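Local coordinates for geranyltranstransferase (PDB 4WK5), which probably transfers prenyl groups to build isoprenoid diphosphates with the help of magnesium, as other members of the FPP/GGPP synthase family do, at residues A[158-161]-A[162-165]; A[176-179]-A[180-184]; A[203-206]-A[207-211]; A[269-272]-A[273-277]. All blocks are in the same frame, centred on the assembly; numbering follows the deposited sequence.

Interaction 1 (A[158-161]-A[162-165])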
ATOM      1  N   LEU A 158      -6.829   9.356   3.155  1.00 15.95           N
ATOM      2  CA  LEU A 158      -7.881  10.361   2.989  1.00 16.39           C
ATOM      3  C   LEU A 158      -7.496  11.635   3.727  1.00 14.25           C
ATOM      4  O   LEU A 158      -7.732  12.737   3.238  1.00 16.64           O
ATOM      5  CB  LEU A 158      -9.234   9.849   3.490  1.00 17.34           C
ATOM      6  CG  LEU A 158      -9.862   8.702   2.691  1.00 20.90           C
ATOM      7  CD1 LEU A 158     -11.110   8.225   3.412  1.00 23.88           C
ATOM      8  CD2 LEU A 158     -10.203   9.146   1.274  1.00 24.31           C
ATOM      9  N   GLY A 159      -6.887  11.474   4.898  1.00 14.97           N
ATOM     10  CA  GLY A 159      -6.423  12.622   5.660  1.00 16.42           C
ATOM     11  C   GLY A 159      -5.390  13.424   4.877  1.00 16.51           C
ATOM     12  O   GLY A 159      -5.414  14.658   4.873  1.00 15.58           O
ATOM     13  N   GLU A 160      -4.448  12.724   4.240  1.00 16.26           N
ATOM     14  CA  GLU A 160      -3.432  13.412   3.456  1.00 19.36           C
ATOM     15  C   GLU A 160      -4.075  14.088   2.248  1.00 15.34           C
ATOM     16  O   GLU A 160      -3.721  15.228   1.915  1.00 17.32           O
ATOM     17  CB  GLU A 160      -2.324  12.442   3.019  1.00 18.78           C
ATOM     18  CG  GLU A 160      -1.242  13.082   2.127  1.00 28.36           C
ATOM     19  CD  GLU A 160      -0.549  14.289   2.768  1.00 35.17           C
ATOM     20  OE1 GLU A 160      -0.474  14.363   4.016  1.00 32.16           O
ATOM     21  OE2 GLU A 160      -0.082  15.174   2.016  1.00 34.13           O
ATOM     22  N   ALA A 161      -5.040  13.414   1.618  1.00 15.73           N
ATOM     23  CA  ALA A 161      -5.780  14.016   0.508  1.00 16.18           C
ATOM     24  C   ALA A 161      -6.478  15.305   0.956  1.00 19.09           C
ATOM     25  O   ALA A 161      -6.381  16.328   0.282  1.00 18.73           O
ATOM     26  CB  ALA A 161      -6.797  13.022  -0.073  1.00 17.84           C
ATOM     27  N   MET A 162      -7.153  15.271   2.101  1.00 15.27           N
ATOM     28  CA  MET A 162      -7.784  16.496   2.627  1.00 15.01           C
ATOM     29  C   MET A 162      -6.760  17.629   2.802  1.00 18.29           C
ATOM     30  O   MET A 162      -7.002  18.768   2.399  1.00 21.31           O
ATOM     31  CB  MET A 162      -8.467  16.209   3.964  1.00 15.76           C
ATOM     32  CG  MET A 162      -9.680  15.291   3.877  1.00 21.95           C
ATOM     33  SD  MET A 162     -10.168  14.764   5.529  1.00 20.67           S
ATOM     34  CE  MET A 162     -11.537  13.663   5.142  1.00 22.98           C
ATOM     35  N   ASP A 163      -5.609  17.305   3.390  1.00 19.37           N
ATOM     36  CA  ASP A 163      -4.573  18.310   3.652  1.00 19.97           C
ATOM     37  C   ASP A 163      -4.137  18.980   2.339  1.00 21.07           C
ATOM     38  O   ASP A 163      -4.099  20.209   2.232  1.00 22.86           O
ATOM     39  CB  ASP A 163      -3.392  17.647   4.378  1.00 20.38           C
ATOM     40  CG  ASP A 163      -2.596  18.618   5.251  1.00 28.73           C
ATOM     41  OD1 ASP A 163      -3.071  19.738   5.552  1.00 27.65           O
ATOM     42  OD2 ASP A 163      -1.488  18.223   5.665  1.00 29.88           O
ATOM     43  N   VAL A 164      -3.852  18.159   1.334  1.00 21.15           N
ATOM     44  CA  VAL A 164      -3.444  18.658   0.023  1.00 19.46           C
ATOM     45  C   VAL A 164      -4.536  19.475  -0.634  1.00 21.53           C
ATOM     46  O   VAL A 164      -4.289  20.569  -1.169  1.00 21.96           O
ATOM     47  CB  VAL A 164      -3.048  17.494  -0.910  1.00 19.52           C
ATOM     48  CG1 VAL A 164      -2.981  17.958  -2.364  1.00 27.24           C
ATOM     49  CG2 VAL A 164      -1.718  16.906  -0.457  1.00 22.25           C
ATOM     50  N   GLU A 165      -5.758  18.971  -0.573  1.00 18.02           N
ATOM     51  CA  GLU A 165      -6.856  19.619  -1.285  1.00 20.23           C
ATOM     52  C   GLU A 165      -7.337  20.911  -0.612  1.00 24.19           C
ATOM     53  O   GLU A 165      -7.818  21.828  -1.286  1.00 26.38           O
ATOM     54  CB  GLU A 165      -8.011  18.632  -1.445  1.00 19.62           C
ATOM     55  CG  GLU A 165      -7.626  17.497  -2.398  1.00 18.84           C
ATOM     56  CD  GLU A 165      -8.777  16.586  -2.728  1.00 19.21           C
ATOM     57  OE1 GLU A 165      -9.914  17.101  -2.845  1.00 20.81           O
ATOM     58  OE2 GLU A 165      -8.540  15.366  -2.871  1.00 18.88           O
TER

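Interaction 2 (A[176-179]-A[180-184])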
ATOM      1  N   GLU A 176     -14.322  22.552  11.682  1.00 36.40           N
ATOM      2  CA  GLU A 176     -14.735  21.161  11.831  1.00 37.47           C
ATOM      3  C   GLU A 176     -14.071  20.269  10.775  1.00 31.64           C
ATOM      4  O   GLU A 176     -13.634  19.155  11.073  1.00 29.32           O
ATOM      5  CB  GLU A 176     -16.260  21.043  11.746  1.00 43.66           C
ATOM      6  CG  GLU A 176     -17.017  21.615  12.953  1.00 49.28           C
ATOM      7  CD  GLU A 176     -17.109  23.143  12.956  1.00 58.03           C
ATOM      8  OE1 GLU A 176     -17.170  23.734  14.058  1.00 58.66           O
ATOM      9  OE2 GLU A 176     -17.134  23.752  11.863  1.00 53.86           O
ATOM     10  N   MET A 177     -13.990  20.761   9.544  1.00 29.95           N
ATOM     11  CA  MET A 177     -13.360  19.996   8.475  1.00 27.79           C
ATOM     12  C   MET A 177     -11.854  19.905   8.723  1.00 24.20           C
ATOM     13  O   MET A 177     -11.226  18.883   8.426  1.00 24.88           O
ATOM     14  CB  MET A 177     -13.650  20.619   7.104  1.00 30.01           C
ATOM     15  CG  MET A 177     -15.110  20.504   6.683  1.00 35.75           C
ATOM     16  SD  MET A 177     -15.455  21.083   5.004  1.00 45.51           S
ATOM     17  CE  MET A 177     -15.389  22.832   5.193  1.00 36.96           C
ATOM     18  N   VAL A 178     -11.271  20.963   9.275  1.00 25.64           N
ATOM     19  CA  VAL A 178      -9.834  20.907   9.545  1.00 26.38           C
ATOM     20  C   VAL A 178      -9.550  19.906  10.670  1.00 20.34           C
ATOM     21  O   VAL A 178      -8.614  19.107  10.571  1.00 21.26           O
ATOM     22  CB  VAL A 178      -9.257  22.301   9.880  1.00 24.83           C
ATOM     23  CG1 VAL A 178      -7.791  22.193  10.263  1.00 25.00           C
ATOM     24  CG2 VAL A 178      -9.412  23.214   8.669  1.00 27.95           C
ATOM     25  N   GLU A 179     -10.372  19.915  11.722  1.00 24.13           N
ATOM     26  CA  GLU A 179     -10.159  18.948  12.806  1.00 24.90           C
ATOM     27  C   GLU A 179     -10.353  17.502  12.310  1.00 25.64           C
ATOM     28  O   GLU A 179      -9.643  16.590  12.741  1.00 23.32           O
ATOM     29  CB  GLU A 179     -11.091  19.233  13.993  1.00 31.52           C
ATOM     30  CG  GLU A 179     -10.940  18.192  15.101  1.00 42.52           C
ATOM     31  CD  GLU A 179     -11.095  18.756  16.501  1.00 51.62           C
ATOM     32  OE1 GLU A 179     -11.568  19.908  16.640  1.00 49.99           O
ATOM     33  OE2 GLU A 179     -10.732  18.037  17.462  1.00 40.23           O
ATOM     34  N   LYS A 180     -11.290  17.302  11.387  1.00 25.13           N
ATOM     35  CA  LYS A 180     -11.521  15.984  10.803  1.00 25.73           C
ATOM     36  C   LYS A 180     -10.271  15.518  10.047  1.00 22.14           C
ATOM     37  O   LYS A 180      -9.865  14.350  10.113  1.00 20.88           O
ATOM     38  CB  LYS A 180     -12.734  16.024   9.867  1.00 26.41           C
ATOM     39  CG  LYS A 180     -13.123  14.684   9.259  1.00 29.77           C
ATOM     40  CD  LYS A 180     -13.613  13.710  10.321  1.00 51.97           C
ATOM     41  CE  LYS A 180     -14.363  12.539   9.691  1.00 62.31           C
ATOM     42  NZ  LYS A 180     -14.885  11.579  10.708  1.00 65.45           N
ATOM     43  N   MET A 181      -9.664  16.451   9.323  1.00 22.63           N
ATOM     44  CA  MET A 181      -8.440  16.167   8.603  1.00 19.02           C
ATOM     45  C   MET A 181      -7.311  15.759   9.561  1.00 18.93           C
ATOM     46  O   MET A 181      -6.544  14.835   9.272  1.00 18.44           O
ATOM     47  CB  MET A 181      -8.042  17.380   7.754  1.00 22.42           C
ATOM     48  CG  MET A 181      -6.773  17.184   6.935  1.00 22.67           C
ATOM     49  SD  MET A 181      -5.305  17.711   7.838  1.00 24.61           S
ATOM     50  CE  MET A 181      -5.601  19.491   7.851  1.00 24.39           C
ATOM     51  N   TYR A 182      -7.203  16.440  10.701  1.00 19.03           N
ATOM     52  CA  TYR A 182      -6.194  16.068  11.702  1.00 18.29           C
ATOM     53  C   TYR A 182      -6.468  14.663  12.208  1.00 16.85           C
ATOM     54  O   TYR A 182      -5.562  13.864  12.394  1.00 19.59           O
ATOM     55  CB  TYR A 182      -6.192  17.042  12.887  1.00 18.65           C
ATOM     56  CG  TYR A 182      -5.394  18.308  12.645  1.00 22.56           C
ATOM     57  CD1 TYR A 182      -5.456  18.973  11.426  1.00 24.60           C
ATOM     58  CD2 TYR A 182      -4.603  18.853  13.653  1.00 22.87           C
ATOM     59  CE1 TYR A 182      -4.724  20.128  11.207  1.00 24.36           C
ATOM     60  CE2 TYR A 182      -3.879  20.001  13.444  1.00 26.06           C
ATOM     61  CZ  TYR A 182      -3.942  20.634  12.222  1.00 28.73           C
ATOM     62  OH  TYR A 182      -3.217  21.785  12.012  1.00 26.28           O
ATOM     63  N   SER A 183      -7.736  14.390  12.461  1.00 19.15           N
ATOM     64  CA  SER A 183      -8.145  13.088  12.969  1.00 18.36           C
ATOM     65  C   SER A 183      -7.765  11.972  12.013  1.00 19.94           C
ATOM     66  O   SER A 183      -7.281  10.922  12.431  1.00 21.55           O
ATOM     67  CB  SER A 183      -9.652  13.065  13.209  1.00 24.96           C
ATOM     68  OG  SER A 183     -10.088  11.756  13.510  1.00 34.50           O
ATOM     69  N   PHE A 184      -7.979  12.205  10.723  1.00 18.15           N
ATOM     70  CA  PHE A 184      -7.654  11.199   9.718  1.00 19.71           C
ATOM     71  C   PHE A 184      -6.154  11.113   9.436  1.00 18.02           C
ATOM     72  O   PHE A 184      -5.577  10.018   9.357  1.00 18.52           O
ATOM     73  CB  PHE A 184      -8.378  11.488   8.401  1.00 18.49           C
ATOM     74  CG  PHE A 184      -9.800  10.977   8.343  1.00 21.80           C
ATOM     75  CD1 PHE A 184     -10.537  10.771   9.496  1.00 35.43           C
ATOM     76  CD2 PHE A 184     -10.368  10.671   7.121  1.00 22.24           C
ATOM     77  CE1 PHE A 184     -11.845  10.299   9.427  1.00 40.40           C
ATOM     78  CE2 PHE A 184     -11.681  10.191   7.043  1.00 26.44           C
ATOM     79  CZ  PHE A 184     -12.412  10.008   8.196  1.00 33.85           C
TER

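Interaction 3 (A[203-206]-A[207-211])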
ATOM      1  N   LEU A 203      -8.283  -7.618  24.692  1.00 54.14           N
ATOM      2  CA  LEU A 203      -9.026  -6.641  25.485  1.00 52.18           C
ATOM      3  C   LEU A 203      -9.802  -5.675  24.590  1.00 54.53           C
ATOM      4  O   LEU A 203      -9.383  -5.386  23.472  1.00 57.94           O
ATOM      5  CB  LEU A 203      -8.074  -5.860  26.394  1.00 48.82           C
ATOM      6  CG  LEU A 203      -7.105  -6.683  27.239  1.00 49.28           C
ATOM      7  CD1 LEU A 203      -6.130  -5.782  27.980  1.00 49.00           C
ATOM      8  CD2 LEU A 203      -7.868  -7.568  28.211  1.00 52.85           C
ATOM      9  N   ASP A 204     -10.932  -5.179  25.083  1.00 52.63           N
ATOM     10  CA  ASP A 204     -11.745  -4.227  24.328  1.00 54.92           C
ATOM     11  C   ASP A 204     -10.972  -2.932  24.074  1.00 44.69           C
ATOM     12  O   ASP A 204     -10.390  -2.369  25.002  1.00 49.72           O
ATOM     13  CB  ASP A 204     -13.047  -3.927  25.073  1.00 63.18           C
ATOM     14  CG  ASP A 204     -14.016  -3.114  24.245  1.00 72.46           C
ATOM     15  OD1 ASP A 204     -14.685  -3.701  23.368  1.00 76.47           O
ATOM     16  OD2 ASP A 204     -14.111  -1.890  24.469  1.00 75.21           O
ATOM     17  N   HIS A 205     -10.967  -2.463  22.826  1.00 45.59           N
ATOM     18  CA  HIS A 205     -10.126  -1.326  22.445  1.00 52.21           C
ATOM     19  C   HIS A 205     -10.919  -0.066  22.096  1.00 54.25           C
ATOM     20  O   HIS A 205     -10.355   0.915  21.608  1.00 43.10           O
ATOM     21  CB  HIS A 205      -9.211  -1.716  21.269  1.00 49.06           C
ATOM     22  CG  HIS A 205      -9.915  -1.830  19.949  1.00 50.17           C
ATOM     23  ND1 HIS A 205     -10.417  -0.739  19.270  1.00 55.41           N
ATOM     24  CD2 HIS A 205     -10.190  -2.909  19.179  1.00 52.05           C
ATOM     25  CE1 HIS A 205     -10.973  -1.142  18.142  1.00 54.25           C
ATOM     26  NE2 HIS A 205     -10.850  -2.456  18.063  1.00 52.33           N
ATOM     27  N   THR A 206     -12.224  -0.089  22.359  1.00 53.13           N
ATOM     28  CA  THR A 206     -13.085   1.042  22.029  1.00 56.15           C
ATOM     29  C   THR A 206     -12.633   2.317  22.736  1.00 60.56           C
ATOM     30  O   THR A 206     -12.524   3.379  22.120  1.00 58.63           O
ATOM     31  CB  THR A 206     -14.554   0.762  22.402  1.00 55.02           C
ATOM     32  OG1 THR A 206     -15.001  -0.432  21.744  1.00 53.54           O
ATOM     33  CG2 THR A 206     -15.440   1.929  21.989  1.00 57.65           C
ATOM     34  N   PHE A 207     -12.361   2.197  24.032  1.00 57.39           N
ATOM     35  CA  PHE A 207     -11.936   3.330  24.847  1.00 54.46           C
ATOM     36  C   PHE A 207     -10.619   3.930  24.347  1.00 48.63           C
ATOM     37  O   PHE A 207     -10.557   5.104  23.974  1.00 43.74           O
ATOM     38  CB  PHE A 207     -11.786   2.897  26.311  1.00 53.11           C
ATOM     39  CG  PHE A 207     -11.543   4.036  27.263  1.00 56.76           C
ATOM     40  CD1 PHE A 207     -12.585   4.571  27.995  1.00 60.26           C
ATOM     41  CD2 PHE A 207     -10.277   4.576  27.419  1.00 59.76           C
ATOM     42  CE1 PHE A 207     -12.369   5.611  28.867  1.00 59.46           C
ATOM     43  CE2 PHE A 207     -10.063   5.630  28.281  1.00 62.95           C
ATOM     44  CZ  PHE A 207     -11.107   6.143  29.010  1.00 61.02           C
ATOM     45  N   VAL A 208      -9.569   3.113  24.351  1.00 44.98           N
ATOM     46  CA  VAL A 208      -8.220   3.593  24.078  1.00 38.49           C
ATOM     47  C   VAL A 208      -8.021   4.093  22.647  1.00 37.20           C
ATOM     48  O   VAL A 208      -7.134   4.913  22.400  1.00 42.08           O
ATOM     49  CB  VAL A 208      -7.172   2.499  24.362  1.00 34.80           C
ATOM     50  CG1 VAL A 208      -7.079   2.234  25.852  1.00 43.64           C
ATOM     51  CG2 VAL A 208      -7.507   1.223  23.602  1.00 36.56           C
ATOM     52  N   LYS A 209      -8.824   3.599  21.705  1.00 38.24           N
ATOM     53  CA  LYS A 209      -8.736   4.070  20.322  1.00 40.71           C
ATOM     54  C   LYS A 209      -9.116   5.551  20.247  1.00 38.12           C
ATOM     55  O   LYS A 209      -8.494   6.342  19.518  1.00 32.83           O
ATOM     56  CB  LYS A 209      -9.635   3.235  19.409  1.00 41.46           C
ATOM     57  CG  LYS A 209      -9.542   3.605  17.941  1.00 39.40           C
ATOM     58  CD  LYS A 209     -10.471   2.747  17.094  1.00 44.71           C
ATOM     59  CE  LYS A 209     -10.427   3.165  15.633  1.00 43.24           C
ATOM     60  NZ  LYS A 209     -11.275   2.292  14.769  1.00 41.81           N
ATOM     61  N   LYS A 210     -10.135   5.916  21.023  1.00 42.08           N
ATOM     62  CA  LYS A 210     -10.557   7.302  21.175  1.00 34.67           C
ATOM     63  C   LYS A 210      -9.425   8.148  21.758  1.00 29.93           C
ATOM     64  O   LYS A 210      -9.211   9.290  21.355  1.00 31.73           O
ATOM     65  CB  LYS A 210     -11.797   7.371  22.066  1.00 47.15           C
ATOM     66  CG  LYS A 210     -12.760   8.498  21.733  1.00 56.10           C
ATOM     67  CD  LYS A 210     -13.991   8.423  22.630  1.00 64.29           C
ATOM     68  CE  LYS A 210     -15.025   9.469  22.258  1.00 73.04           C
ATOM     69  NZ  LYS A 210     -15.930   9.777  23.402  1.00 77.65           N
ATOM     70  N   LEU A 211      -8.692   7.569  22.704  1.00 28.27           N
ATOM     71  CA  LEU A 211      -7.525   8.222  23.293  1.00 31.05           C
ATOM     72  C   LEU A 211      -6.449   8.531  22.264  1.00 32.10           C
ATOM     73  O   LEU A 211      -5.908   9.636  22.228  1.00 30.49           O
ATOM     74  CB  LEU A 211      -6.922   7.352  24.394  1.00 36.30           C
ATOM     75  CG  LEU A 211      -7.699   7.184  25.693  1.00 38.76           C
ATOM     76  CD1 LEU A 211      -6.817   6.453  26.697  1.00 41.10           C
ATOM     77  CD2 LEU A 211      -8.170   8.530  26.245  1.00 36.14           C
TER
HETATM   78  O   HOH W   1     -12.976   0.096  25.282  1.00 46.47           O

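Interaction 4 (A[269-272]-A[273-277])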
ATOM      1  N   LEU A 269      -3.475  11.809  29.243  1.00 28.23           N
ATOM      2  CA  LEU A 269      -2.620  11.478  30.385  1.00 28.98           C
ATOM      3  C   LEU A 269      -3.430  10.969  31.574  1.00 31.33           C
ATOM      4  O   LEU A 269      -3.064   9.973  32.205  1.00 31.86           O
ATOM      5  CB  LEU A 269      -1.784  12.686  30.812  1.00 30.59           C
ATOM      6  CG  LEU A 269      -0.644  13.065  29.864  1.00 30.24           C
ATOM      7  CD1 LEU A 269       0.065  14.311  30.379  1.00 35.60           C
ATOM      8  CD2 LEU A 269       0.328  11.910  29.688  1.00 34.12           C
ATOM      9  N   GLU A 270      -4.530  11.653  31.873  1.00 29.34           N
ATOM     10  CA  GLU A 270      -5.345  11.302  33.028  1.00 31.41           C
ATOM     11  C   GLU A 270      -5.995   9.937  32.850  1.00 32.19           C
ATOM     12  O   GLU A 270      -6.079   9.170  33.809  1.00 30.91           O
ATOM     13  CB  GLU A 270      -6.407  12.371  33.290  1.00 31.58           C
ATOM     14  CG  GLU A 270      -5.828  13.656  33.861  1.00 38.14           C
ATOM     15  CD  GLU A 270      -6.886  14.579  34.430  1.00 58.65           C
ATOM     16  OE1 GLU A 270      -7.999  14.098  34.732  1.00 67.20           O
ATOM     17  OE2 GLU A 270      -6.601  15.786  34.584  1.00 60.59           O
ATOM     18  N   ALA A 271      -6.438   9.634  31.630  1.00 25.44           N
ATOM     19  CA  ALA A 271      -6.977   8.310  31.333  1.00 28.61           C
ATOM     20  C   ALA A 271      -5.911   7.227  31.504  1.00 29.28           C
ATOM     21  O   ALA A 271      -6.180   6.183  32.103  1.00 29.63           O
ATOM     22  CB  ALA A 271      -7.553   8.269  29.915  1.00 30.84           C
ATOM     23  N   LEU A 272      -4.710   7.476  30.982  1.00 27.61           N
ATOM     24  CA  LEU A 272      -3.608   6.509  31.091  1.00 26.49           C
ATOM     25  C   LEU A 272      -3.248   6.240  32.559  1.00 29.21           C
ATOM     26  O   LEU A 272      -3.062   5.093  32.965  1.00 30.87           O
ATOM     27  CB  LEU A 272      -2.372   7.004  30.333  1.00 28.88           C
ATOM     28  CG  LEU A 272      -2.531   7.204  28.824  1.00 29.39           C
ATOM     29  CD1 LEU A 272      -1.248   7.782  28.228  1.00 30.60           C
ATOM     30  CD2 LEU A 272      -2.904   5.905  28.145  1.00 30.90           C
ATOM     31  N   GLU A 273      -3.142   7.306  33.340  1.00 27.90           N
ATOM     32  CA  GLU A 273      -2.821   7.173  34.759  1.00 30.09           C
ATOM     33  C   GLU A 273      -3.916   6.395  35.481  1.00 35.63           C
ATOM     34  O   GLU A 273      -3.626   5.466  36.233  1.00 33.82           O
ATOM     35  CB  GLU A 273      -2.621   8.542  35.399  1.00 34.14           C
ATOM     36  CG  GLU A 273      -2.056   8.469  36.809  1.00 45.72           C
ATOM     37  CD  GLU A 273      -1.468   9.784  37.273  1.00 61.58           C
ATOM     38  OE1 GLU A 273      -0.457   9.758  38.007  1.00 69.29           O
ATOM     39  OE2 GLU A 273      -2.017  10.843  36.902  1.00 61.65           O
ATOM     40  N   SER A 274      -5.169   6.758  35.222  1.00 28.82           N
ATOM     41  CA  SER A 274      -6.323   6.086  35.835  1.00 33.86           C
ATOM     42  C   SER A 274      -6.378   4.586  35.556  1.00 28.49           C
ATOM     43  O   SER A 274      -6.842   3.807  36.404  1.00 29.17           O
ATOM     44  CB  SER A 274      -7.629   6.721  35.351  1.00 33.44           C
ATOM     45  OG  SER A 274      -7.740   8.054  35.803  1.00 47.90           O
ATOM     46  N   GLU A 275      -5.931   4.190  34.366  1.00 29.68           N
ATOM     47  CA  GLU A 275      -6.004   2.789  33.944  1.00 28.98           C
ATOM     48  C   GLU A 275      -4.772   1.979  34.328  1.00 31.04           C
ATOM     49  O   GLU A 275      -4.690   0.794  34.013  1.00 33.36           O
ATOM     50  CB  GLU A 275      -6.205   2.698  32.436  1.00 27.78           C
ATOM     51  CG  GLU A 275      -7.573   3.103  31.978  1.00 32.85           C
ATOM     52  CD  GLU A 275      -7.728   2.974  30.487  1.00 42.68           C
ATOM     53  OE1 GLU A 275      -7.207   1.999  29.908  1.00 47.80           O
ATOM     54  OE2 GLU A 275      -8.368   3.861  29.897  1.00 49.39           O
ATOM     55  N   GLY A 276      -3.815   2.623  34.984  1.00 29.62           N
ATOM     56  CA  GLY A 276      -2.587   1.961  35.392  1.00 31.30           C
ATOM     57  C   GLY A 276      -1.662   1.652  34.220  1.00 31.00           C
ATOM     58  O   GLY A 276      -0.866   0.718  34.281  1.00 30.93           O
ATOM     59  N   LEU A 277      -1.761   2.447  33.163  1.00 27.56           N
ATOM     60  CA  LEU A 277      -0.879   2.310  31.994  1.00 24.61           C
ATOM     61  C   LEU A 277       0.371   3.149  32.271  1.00 29.01           C
ATOM     62  O   LEU A 277       0.612   4.174  31.624  1.00 27.65           O
ATOM     63  CB  LEU A 277      -1.598   2.739  30.698  1.00 27.40           C
ATOM     64  CG  LEU A 277      -2.557   1.737  30.029  1.00 39.38           C
ATOM     65  CD1 LEU A 277      -3.443   1.017  30.990  1.00 53.57           C
ATOM     66  CD2 LEU A 277      -3.413   2.438  28.986  1.00 46.90           C
TER

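Interaction 1 (A[158-161]-A[162-165])
Glu165 folds back over the preceding turn of the helix, its CG resting 3.2 Å from Ala161 O, the same oxygen that accepts the Glu165 N-H at 2.8 Å from N. With CG beside the backbone N (chi1 -68°), the rest of the chain runs straight on, and the carboxylate leaves the helix for the second subunit: OE1 takes the backbone N-H of Leu43 there, OE2 the hydroxyl of Thr44. With an alanine here, Leu43 N and Thr44 OG1 of the second subunit would probably lose these acceptors, and a polar link between the subunits would go with them. One turn of the same kind joins Glu160 and Val164: Val164 N donates to Glu160 O at 3.0 Å, while a bend at chi2 (57°) brings Glu160 OE2 to 3.4 Å from Val164 CG2. Gly159, Glu160 and Asp163 match in spacing the GQxxD signature of trans-prenyltransferases, with glutamate in the glutamine's place. Glu160 OE1 and Asp163 OD2 come within 4.3 Å of each other, and Lys185 stands by both, in a salt bridge with Glu160 and a long, weak pairing with Asp163. Glu160 OE2 also lies close to Asp96, part of the aspartate-rich motif that carries magnesium in relatives. Around the other side of the helix, Met162 stretches out with CG 3.3 Å from Leu158 O. Its methyl end and Leu158 pack on Phe184 of helix 175-201; in the second subunit Met162 also meets Leu42 and Leu158 meets Phe40.

Interaction 2 (A[176-179]-A[180-184])
Tyr182 lays one flank of its ring alongside Val178, CE1 coming 3.8 Å from Val178 CG1, with both side chains pointing the same way. Val178 turns CG1 anti to its own nitrogen (chi1 175°), which sets that methyl toward the ring. Lower down the ring, CD1 passes 3.3 Å from Val178 O, approaching it obliquely, while that oxygen accepts the Tyr182 N-H at 3.0 Å from N. The methyl end of Met181 comes to the same valine: CE lies 4.2 Å from Val178 CG1, carried round by bends at chi2 and chi3. This is plain i to i+3 and i to i+4 packing on helix 175-201, one of the long helices of the all-alpha isoprenoid synthase fold, and the Val178 and Tyr182 flank is one of its buried sides, Met181 and Phe184 facing helix 143-166 on another. The phenol goes on against Val217, Gln220 and Ile221 of helix 206-229, and its OH accepts a hydrogen bond from Leu248 N. A leucine in its place would probably leave Leu248 N without that oxygen and open a gap where the ring fills the space beside Val178 CG1. Toward the surface, Glu179 sends OE2 to the Tyr264 hydroxyl, and its carbonyl oxygen accepts the Ser183 N-H at 2.9 Å from N. Lys180 keeps only its CB near the preceding turn, 3.5 Å from Glu176 O, while its amine leads away.

Interaction 3 (A[203-206]-A[207-211])
Phe207 meets the loop before it through its backbone N, where a modelled water lies between that nitrogen and Asp204 OD2; both approaches are too short for the bridge to be more than doubtful. Asp204 OD2 also accepts weak bonds from Thr206 N and Thr206 OG1, so the aspartate, one place ahead of the N-cap His205, leans over the start of the helix. Val208 comes next and sets CG2 3.5 Å from His205 O and 4.1 Å from His205 CB. Lys209 closes the first turn: its N-H is given to His205 O, 3.1 Å from N. Its extended chain runs beside the imidazole, with CB near the ring plane at the edge, 4.1 Å from His205 ND1, and CD as near. The ring gets there by a chi1 of 74°, between backbone N and carbonyl carbon. His205 ND1 is buried here with no partner in the model, whereas the Lys209 amine forms a salt bridge with Glu148. Lys210 barely touches, CB lying 4.1 Å from Thr206 O. The turn starts helix 206-229 after the loop from helix 175-201, whose Phe198 backs Val208 and whose Ser195 backs His205, while Phe207 and Leu211 rest on Ala271 of helix 248-274.

Interaction 4 (A[269-272]-A[273-277])
Leu272 and Leu277 form the tight part, their chains crossing at about a right angle with the two CD2 methyls 3.6 Å apart. Beneath them Leu272 O accepts the Leu277 N-H, 3.0 Å from N, and a weak second bond from Glu275 N. Leu272 and Leu269 lean on Leu284 of helix 278-289, so this side is buried. The opposite margin is polar and open to solvent. There Ser274 doubles its hold on Glu270 O: the backbone N donates from 2.9 Å and the hydroxyl OG from 2.8 Å, reaching the oxygen from opposite faces of the carbonyl plane. OG can do so because it lies beside its own backbone N (chi1 -66°). Between the two sides Glu275 gives its N-H to Ala271 O at 3.0 Å, and its CG rests 3.4 Å from that same oxygen; the side chain then reaches Phe207 and Val208 of helix 206-229. Gly276 turns the chain out of the helix with phi 72°, its N-H donated to Glu273 O, 3.1 Å from N. This bond nested inside the Leu277 to Leu272 one, around a positive-phi glycine, is a Schellman motif; it ends helix 248-274, and Leu277 serves directly as N-cap of helix 278-289.

All four interactions are local and follow one another along the chain, so none nests inside or crosses another, and none closes a long loop. Interaction 1 lies near the end of helix 143-166 and interaction 2 near the start of helix 175-201; the two touch, with Met181 CG against Met162 CB and the Met181 methyl near Asp163 OD1. At the far end of helix 175-201, interaction 3 begins helix 206-229, about 20 Å from interaction 2 between centres. Interaction 4 ends helix 248-274 and packs on interaction 3, joining helices 206-229 and 248-274. Interactions 1 and 4 are farthest apart, their centres about 32 Å from each other.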